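Local coordinates for protein actinorhodin polyketide putative beta-ketoacyl synthase 2 (PDB 1TQY) that forms the chain length factor subunit that pairs with the ketosynthase to build the polyketide chain of the antibiotic actinorhodin, at residues 238-242 / 347-351; 353-358 / 407-411. The contacts are given in a common frame with arbitrary orientation. Residue numbers count along the deposited sequence, not the author numbering.

In the fold
Contacts 1 and 2 follow one another along the chain and share helix 345-359. Its N-terminal part packs on strand 238-246 in contact 1, and its C-terminal part on strand 402-410 in contact 2. The centres of the contacts lie about 13 Å apart, and they meet where Val350 CG1 touches Leu408 CD1 at 3.7 Å. The centre of contact 1 lies about 5 Å, that of the partly open contact 2 about 16 Å, from the centre of the chain. In the alpha-beta-alpha-beta-alpha thiolase fold, one strand belongs to the N-terminal half and the other to the C-terminal half, so this central-layer helix ties the halves together through apolar packing continuous from contact 1 to the inner part of contact 2.

Contact 1. Residues 238-242 / 347-351; sequences GGAIL and PLDVV
Strand 238-242 is extended and crosses helix 347-351 at 64° between N-to-C directions, the axes approaching to 7.0 Å. The nearest CA pair is Ala240 and Leu348, 5.2 Å apart. Gly238 and Gly239 have phi of 124° and 156°, where a CB would clash with the preceding carbonyl oxygen. The helix is regular, Val351 N hydrogen-bonded to Pro347 O (3.0 Å). Ala240 and Leu242 point toward it, while Ile241 turns away onto helix 78-93. Ala240 CB lies 4.2 Å from Pro347 CB and 4.0 Å from Val351 CG2; Ala240 O is 3.6 Å from Pro347 CB. Leu348 (t, p), pointing sideways, brings CD1 to 4.1 Å from Ala240 CB. Leu242, with an unusual chi1 of 15° and chi2 t, reaches Val350 CG1 with CD1 (3.9 Å) and Val351 CG2 with CD2 (3.9 Å); both valines are t. Strand 11-20, beside this strand, extends the floor, Val18 meeting Leu348 and Val351. This is helix-on-sheet packing in the middle of the thiolase fold. All the side-chain contacts are apolar and buried, so the junction rests on close fit and exclusion of water, and the small Ala240 lets the helix come close.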
ATOM      1  N   GLY B 238     -13.724  10.592  -4.858  1.00 24.06           N
ATOM      2  CA  GLY B 238     -13.539  10.379  -6.278  1.00 23.71           C
ATOM      3  C   GLY B 238     -12.085  10.224  -6.651  1.00 23.24           C
ATOM      4  O   GLY B 238     -11.232   9.949  -5.805  1.00 23.72           O
ATOM      5  N   GLY B 239     -11.806  10.393  -7.934  1.00 24.40           N
ATOM      6  CA  GLY B 239     -10.446  10.265  -8.414  1.00 24.48           C
ATOM      7  C   GLY B 239     -10.391   9.905  -9.881  1.00 24.74           C
ATOM      8  O   GLY B 239     -11.254  10.297 -10.668  1.00 24.76           O
ATOM      9  N   ALA B 240      -9.369   9.148 -10.255  1.00 24.31           N
ATOM     10  CA  ALA B 240      -9.215   8.751 -11.640  1.00 23.58           C
ATOM     11  C   ALA B 240      -8.410   7.482 -11.771  1.00 23.32           C
ATOM     12  O   ALA B 240      -7.634   7.120 -10.892  1.00 24.31           O
ATOM     13  CB  ALA B 240      -8.542   9.863 -12.419  1.00 24.29           C
ATOM     14  N   ILE B 241      -8.618   6.795 -12.877  1.00 22.10           N
ATOM     15  CA  ILE B 241      -7.877   5.584 -13.154  1.00 21.93           C
ATOM     16  C   ILE B 241      -7.409   5.805 -14.577  1.00 23.92           C
ATOM     17  O   ILE B 241      -8.147   6.344 -15.401  1.00 24.44           O
ATOM     18  CB  ILE B 241      -8.786   4.346 -13.080  1.00 21.72           C
ATOM     19  CG1 ILE B 241      -9.244   4.114 -11.628  1.00 21.78           C
ATOM     20  CG2 ILE B 241      -8.051   3.129 -13.614  1.00 20.59           C
ATOM     21  CD1 ILE B 241      -8.130   3.736 -10.645  1.00 19.99           C
ATOM     22  N   LEU B 242      -6.171   5.443 -14.868  1.00 24.38           N
ATOM     23  CA  LEU B 242      -5.685   5.604 -16.225  1.00 25.46           C
ATOM     24  C   LEU B 242      -4.954   4.370 -16.692  1.00 24.61           C
ATOM     25  O   LEU B 242      -4.482   3.570 -15.888  1.00 23.67           O
ATOM     26  CB  LEU B 242      -4.787   6.840 -16.372  1.00 27.30           C
ATOM     27  CG  LEU B 242      -4.178   7.607 -15.198  1.00 28.15           C
ATOM     28  CD1 LEU B 242      -3.334   8.742 -15.785  1.00 25.65           C
ATOM     29  CD2 LEU B 242      -5.272   8.184 -14.279  1.00 27.54           C
ATOM     30  N   PRO B 347      -3.757  11.310  -9.350  1.00 24.83           N
ATOM     31  CA  PRO B 347      -4.256  10.772 -10.617  1.00 24.70           C
ATOM     32  C   PRO B 347      -5.120  11.766 -11.394  1.00 24.70           C
ATOM     33  O   PRO B 347      -4.966  11.914 -12.604  1.00 23.62           O
ATOM     34  CB  PRO B 347      -5.025   9.534 -10.169  1.00 23.38           C
ATOM     35  CG  PRO B 347      -4.146   9.024  -9.057  1.00 23.10           C
ATOM     36  CD  PRO B 347      -3.863  10.307  -8.276  1.00 22.72           C
ATOM     37  N   LEU B 348      -6.020  12.455 -10.691  1.00 25.25           N
ATOM     38  CA  LEU B 348      -6.901  13.422 -11.340  1.00 26.44           C
ATOM     39  C   LEU B 348      -6.118  14.639 -11.844  1.00 26.16           C
ATOM     40  O   LEU B 348      -6.423  15.200 -12.905  1.00 25.42           O
ATOM     41  CB  LEU B 348      -8.021  13.865 -10.389  1.00 26.18           C
ATOM     42  CG  LEU B 348      -9.164  14.621 -11.078  1.00 25.32           C
ATOM     43  CD1 LEU B 348      -9.697  13.778 -12.225  1.00 23.88           C
ATOM     44  CD2 LEU B 348     -10.280  14.927 -10.083  1.00 24.60           C
ATOM     45  N   ASP B 349      -5.111  15.048 -11.080  1.00 27.09           N
ATOM     46  CA  ASP B 349      -4.259  16.170 -11.468  1.00 27.47           C
ATOM     47  C   ASP B 349      -3.532  15.797 -12.763  1.00 25.98           C
ATOM     48  O   ASP B 349      -3.423  16.610 -13.684  1.00 25.55           O
ATOM     49  CB  ASP B 349      -3.249  16.472 -10.352  1.00 29.30           C
ATOM     50  CG  ASP B 349      -3.784  17.475  -9.325  1.00 33.04           C
ATOM     51  OD1 ASP B 349      -5.015  17.724  -9.277  1.00 33.25           O
ATOM     52  OD2 ASP B 349      -2.963  18.016  -8.548  1.00 38.42           O
ATOM     53  N   VAL B 350      -3.046  14.559 -12.826  1.00 25.73           N
ATOM     54  CA  VAL B 350      -2.360  14.068 -14.013  1.00 22.35           C
ATOM     55  C   VAL B 350      -3.289  14.119 -15.229  1.00 22.12           C
ATOM     56  O   VAL B 350      -2.890  14.552 -16.310  1.00 20.36           O
ATOM     57  CB  VAL B 350      -1.861  12.622 -13.805  1.00 23.45           C
ATOM     58  CG1 VAL B 350      -1.409  12.023 -15.140  1.00 21.79           C
ATOM     59  CG2 VAL B 350      -0.688  12.627 -12.809  1.00 21.87           C
ATOM     60  N   VAL B 351      -4.526  13.669 -15.050  1.00 21.53           N
ATOM     61  CA  VAL B 351      -5.501  13.687 -16.133  1.00 21.25           C
ATOM     62  C   VAL B 351      -5.752  15.123 -16.574  1.00 22.96           C
ATOM     63  O   VAL B 351      -5.801  15.426 -17.766  1.00 20.93           O
ATOM     64  CB  VAL B 351      -6.850  13.069 -15.695  1.00 20.08           C
ATOM     65  CG1 VAL B 351      -7.911  13.308 -16.772  1.00 19.60           C
ATOM     66  CG2 VAL B 351      -6.689  11.583 -15.455  1.00 19.98           C
TER

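Contact 2. Residues 353-358 / 407-411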
ATOM      1  N   ALA B 353      -3.776  17.674 -16.271  1.00 23.03           N
ATOM      2  CA  ALA B 353      -2.573  18.186 -16.934  1.00 24.35           C
ATOM      3  C   ALA B 353      -2.472  17.685 -18.378  1.00 24.86           C
ATOM      4  O   ALA B 353      -2.226  18.469 -19.302  1.00 24.33           O
ATOM      5  CB  ALA B 353      -1.336  17.773 -16.149  1.00 20.75           C
ATOM      6  N   LEU B 354      -2.679  16.383 -18.576  1.00 26.14           N
ATOM      7  CA  LEU B 354      -2.606  15.799 -19.923  1.00 28.00           C
ATOM      8  C   LEU B 354      -3.605  16.469 -20.869  1.00 28.09           C
ATOM      9  O   LEU B 354      -3.317  16.695 -22.046  1.00 28.31           O
ATOM     10  CB  LEU B 354      -2.871  14.285 -19.865  1.00 27.66           C
ATOM     11  CG  LEU B 354      -1.724  13.477 -19.235  1.00 28.55           C
ATOM     12  CD1 LEU B 354      -2.172  12.069 -18.859  1.00 27.68           C
ATOM     13  CD2 LEU B 354      -0.571  13.444 -20.215  1.00 28.22           C
ATOM     14  N   MET B 355      -4.779  16.785 -20.332  1.00 26.98           N
ATOM     15  CA  MET B 355      -5.834  17.429 -21.094  1.00 28.62           C
ATOM     16  C   MET B 355      -5.435  18.845 -21.473  1.00 28.75           C
ATOM     17  O   MET B 355      -5.807  19.354 -22.534  1.00 28.92           O
ATOM     18  CB  MET B 355      -7.126  17.451 -20.278  1.00 29.16           C
ATOM     19  CG  MET B 355      -7.861  16.119 -20.261  1.00 32.80           C
ATOM     20  SD  MET B 355      -8.705  15.820 -21.840  1.00 33.60           S
ATOM     21  CE  MET B 355      -7.411  15.127 -22.782  1.00 35.12           C
ATOM     22  N   SER B 356      -4.687  19.483 -20.584  1.00 28.97           N
ATOM     23  CA  SER B 356      -4.221  20.835 -20.823  1.00 28.83           C
ATOM     24  C   SER B 356      -3.215  20.771 -21.962  1.00 28.86           C
ATOM     25  O   SER B 356      -3.252  21.584 -22.886  1.00 30.28           O
ATOM     26  CB  SER B 356      -3.576  21.390 -19.550  1.00 28.55           C
ATOM     27  OG  SER B 356      -4.543  21.509 -18.519  1.00 27.46           O
ATOM     28  N   LEU B 357      -2.327  19.787 -21.907  1.00 29.15           N
ATOM     29  CA  LEU B 357      -1.331  19.622 -22.956  1.00 30.48           C
ATOM     30  C   LEU B 357      -1.999  19.316 -24.291  1.00 32.83           C
ATOM     31  O   LEU B 357      -1.623  19.868 -25.326  1.00 33.70           O
ATOM     32  CB  LEU B 357      -0.369  18.490 -22.608  1.00 28.48           C
ATOM     33  CG  LEU B 357       0.409  18.659 -21.310  1.00 28.42           C
ATOM     34  CD1 LEU B 357       1.277  17.441 -21.111  1.00 25.04           C
ATOM     35  CD2 LEU B 357       1.238  19.925 -21.351  1.00 28.53           C
ATOM     36  N   ARG B 358      -2.998  18.441 -24.262  1.00 33.79           N
ATOM     37  CA  ARG B 358      -3.695  18.063 -25.476  1.00 35.03           C
ATOM     38  C   ARG B 358      -4.512  19.202 -26.067  1.00 35.45           C
ATOM     39  O   ARG B 358      -4.473  19.435 -27.275  1.00 35.48           O
ATOM     40  CB  ARG B 358      -4.611  16.870 -25.220  1.00 34.58           C
ATOM     41  CG  ARG B 358      -4.895  16.093 -26.489  1.00 37.65           C
ATOM     42  CD  ARG B 358      -5.969  15.053 -26.302  1.00 36.38           C
ATOM     43  NE  ARG B 358      -7.246  15.663 -25.955  1.00 37.71           N
ATOM     44  CZ  ARG B 358      -8.361  14.975 -25.733  1.00 38.08           C
ATOM     45  NH1 ARG B 358      -8.350  13.652 -25.823  1.00 39.25           N
ATOM     46  NH2 ARG B 358      -9.486  15.608 -25.420  1.00 37.71           N
ATOM     47  N   VAL B 407       6.529  14.310 -14.187  1.00 25.06           N
ATOM     48  CA  VAL B 407       6.633  15.167 -15.360  1.00 26.15           C
ATOM     49  C   VAL B 407       5.979  14.481 -16.554  1.00 25.72           C
ATOM     50  O   VAL B 407       6.245  13.316 -16.834  1.00 26.16           O
ATOM     51  CB  VAL B 407       8.113  15.539 -15.643  1.00 25.42           C
ATOM     52  CG1 VAL B 407       9.005  14.383 -15.289  1.00 29.58           C
ATOM     53  CG2 VAL B 407       8.285  15.939 -17.106  1.00 26.58           C
ATOM     54  N   LEU B 408       5.105  15.211 -17.240  1.00 27.53           N
ATOM     55  CA  LEU B 408       4.380  14.681 -18.394  1.00 30.03           C
ATOM     56  C   LEU B 408       4.738  15.450 -19.659  1.00 32.65           C
ATOM     57  O   LEU B 408       5.123  16.617 -19.597  1.00 31.44           O
ATOM     58  CB  LEU B 408       2.872  14.801 -18.156  1.00 29.12           C
ATOM     59  CG  LEU B 408       2.312  14.178 -16.874  1.00 28.91           C
ATOM     60  CD1 LEU B 408       0.848  14.493 -16.761  1.00 28.24           C
ATOM     61  CD2 LEU B 408       2.541  12.675 -16.894  1.00 31.15           C
ATOM     62  N   ARG B 409       4.602  14.794 -20.808  1.00 36.10           N
ATOM     63  CA  ARG B 409       4.892  15.434 -22.088  1.00 40.30           C
ATOM     64  C   ARG B 409       3.751  15.264 -23.074  1.00 42.44           C
ATOM     65  O   ARG B 409       3.054  14.253 -23.064  1.00 43.32           O
ATOM     66  CB  ARG B 409       6.152  14.856 -22.726  1.00 42.21           C
ATOM     67  CG  ARG B 409       7.440  15.187 -22.028  1.00 45.00           C
ATOM     68  CD  ARG B 409       8.537  15.401 -23.054  1.00 49.00           C
ATOM     69  NE  ARG B 409       9.841  15.522 -22.415  1.00 51.89           N
ATOM     70  CZ  ARG B 409      10.496  14.501 -21.872  1.00 52.44           C
ATOM     71  NH1 ARG B 409       9.970  13.283 -21.899  1.00 52.84           N
ATOM     72  NH2 ARG B 409      11.671  14.703 -21.289  1.00 53.27           N
ATOM     73  N   ARG B 410       3.579  16.265 -23.932  1.00 45.44           N
ATOM     74  CA  ARG B 410       2.545  16.255 -24.959  1.00 49.12           C
ATOM     75  C   ARG B 410       2.845  15.115 -25.922  1.00 50.65           C
ATOM     76  O   ARG B 410       3.996  14.921 -26.317  1.00 50.84           O
ATOM     77  CB  ARG B 410       2.576  17.575 -25.735  1.00 52.20           C
ATOM     78  CG  ARG B 410       1.217  18.201 -26.052  1.00 56.28           C
ATOM     79  CD  ARG B 410       0.338  17.363 -26.979  1.00 59.26           C
ATOM     80  NE  ARG B 410      -0.320  16.246 -26.301  1.00 61.53           N
ATOM     81  CZ  ARG B 410      -1.305  15.527 -26.837  1.00 62.57           C
ATOM     82  NH1 ARG B 410      -1.747  15.809 -28.057  1.00 62.29           N
ATOM     83  NH2 ARG B 410      -1.844  14.525 -26.157  1.00 63.01           N
ATOM     84  N   PHE B 411       1.810  14.369 -26.301  1.00 52.42           N
ATOM     85  CA  PHE B 411       1.964  13.251 -27.234  1.00 53.88           C
ATOM     86  C   PHE B 411       2.304  13.721 -28.651  1.00 54.03           C
ATOM     87  O   PHE B 411       1.411  14.315 -29.296  1.00 54.50           O
ATOM     88  CB  PHE B 411       0.688  12.399 -27.264  1.00 54.90           C
ATOM     89  CG  PHE B 411       0.761  11.239 -28.220  1.00 56.56           C
ATOM     90  CD1 PHE B 411      -0.064  11.186 -29.343  1.00 56.61           C
ATOM     91  CD2 PHE B 411       1.671  10.206 -28.006  1.00 56.77           C
ATOM     92  CE1 PHE B 411       0.019  10.121 -30.242  1.00 58.08           C
ATOM     93  CE2 PHE B 411       1.765   9.137 -28.896  1.00 57.70           C
ATOM     94  CZ  PHE B 411       0.935   9.093 -30.018  1.00 58.24           C
TER
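Helix 353-358 runs nearly along strand 407-410, at 27° between their directions and 8.1 Å between their axes, the alpha/beta layer packing of the thiolase fold, so a row of helix side chains can mesh with Leu408 to Arg410. The first bump comes from the strand: Leu408, pointing at the helix, sets CD1 against both Ala353 CB (4.0 Å) and Leu354 CG (3.7 Å), filling the hollow left by the short alanine beside the leucine. Leu357 CD1 rests on the strand backbone, 3.8 Å from Arg409 C and 4.2 Å from Leu408 O, and lies 4.3 Å from Leu408 CB; the side chain of Arg409 points away, and its NH2 hydrogen-bonds Ala292 O. At the nearest CA pair, Leu357 and Arg410 (5.5 Å), Arg410 bends over the helix. Its CG is 3.8 Å from Leu357 CB and 3.4 Å from Leu357 O, and Arg358 CG lies over one face of its guanidinium, 3.4 Å from Arg410 NH2. Leu354 also touches Ile13 of strand 11-20, and Leu408 touches Leu262 of strand 260-269, so these leucines belong to a wider core. The chemistry is graded: leucine and alanine packing inside gives way to an arginine lid at the partly open end, where Arg410 NH2 hydrogen-bonds Tyr259 O, the buried NE has no partner in the model, and the side chain meets the helix by van der Waals contact.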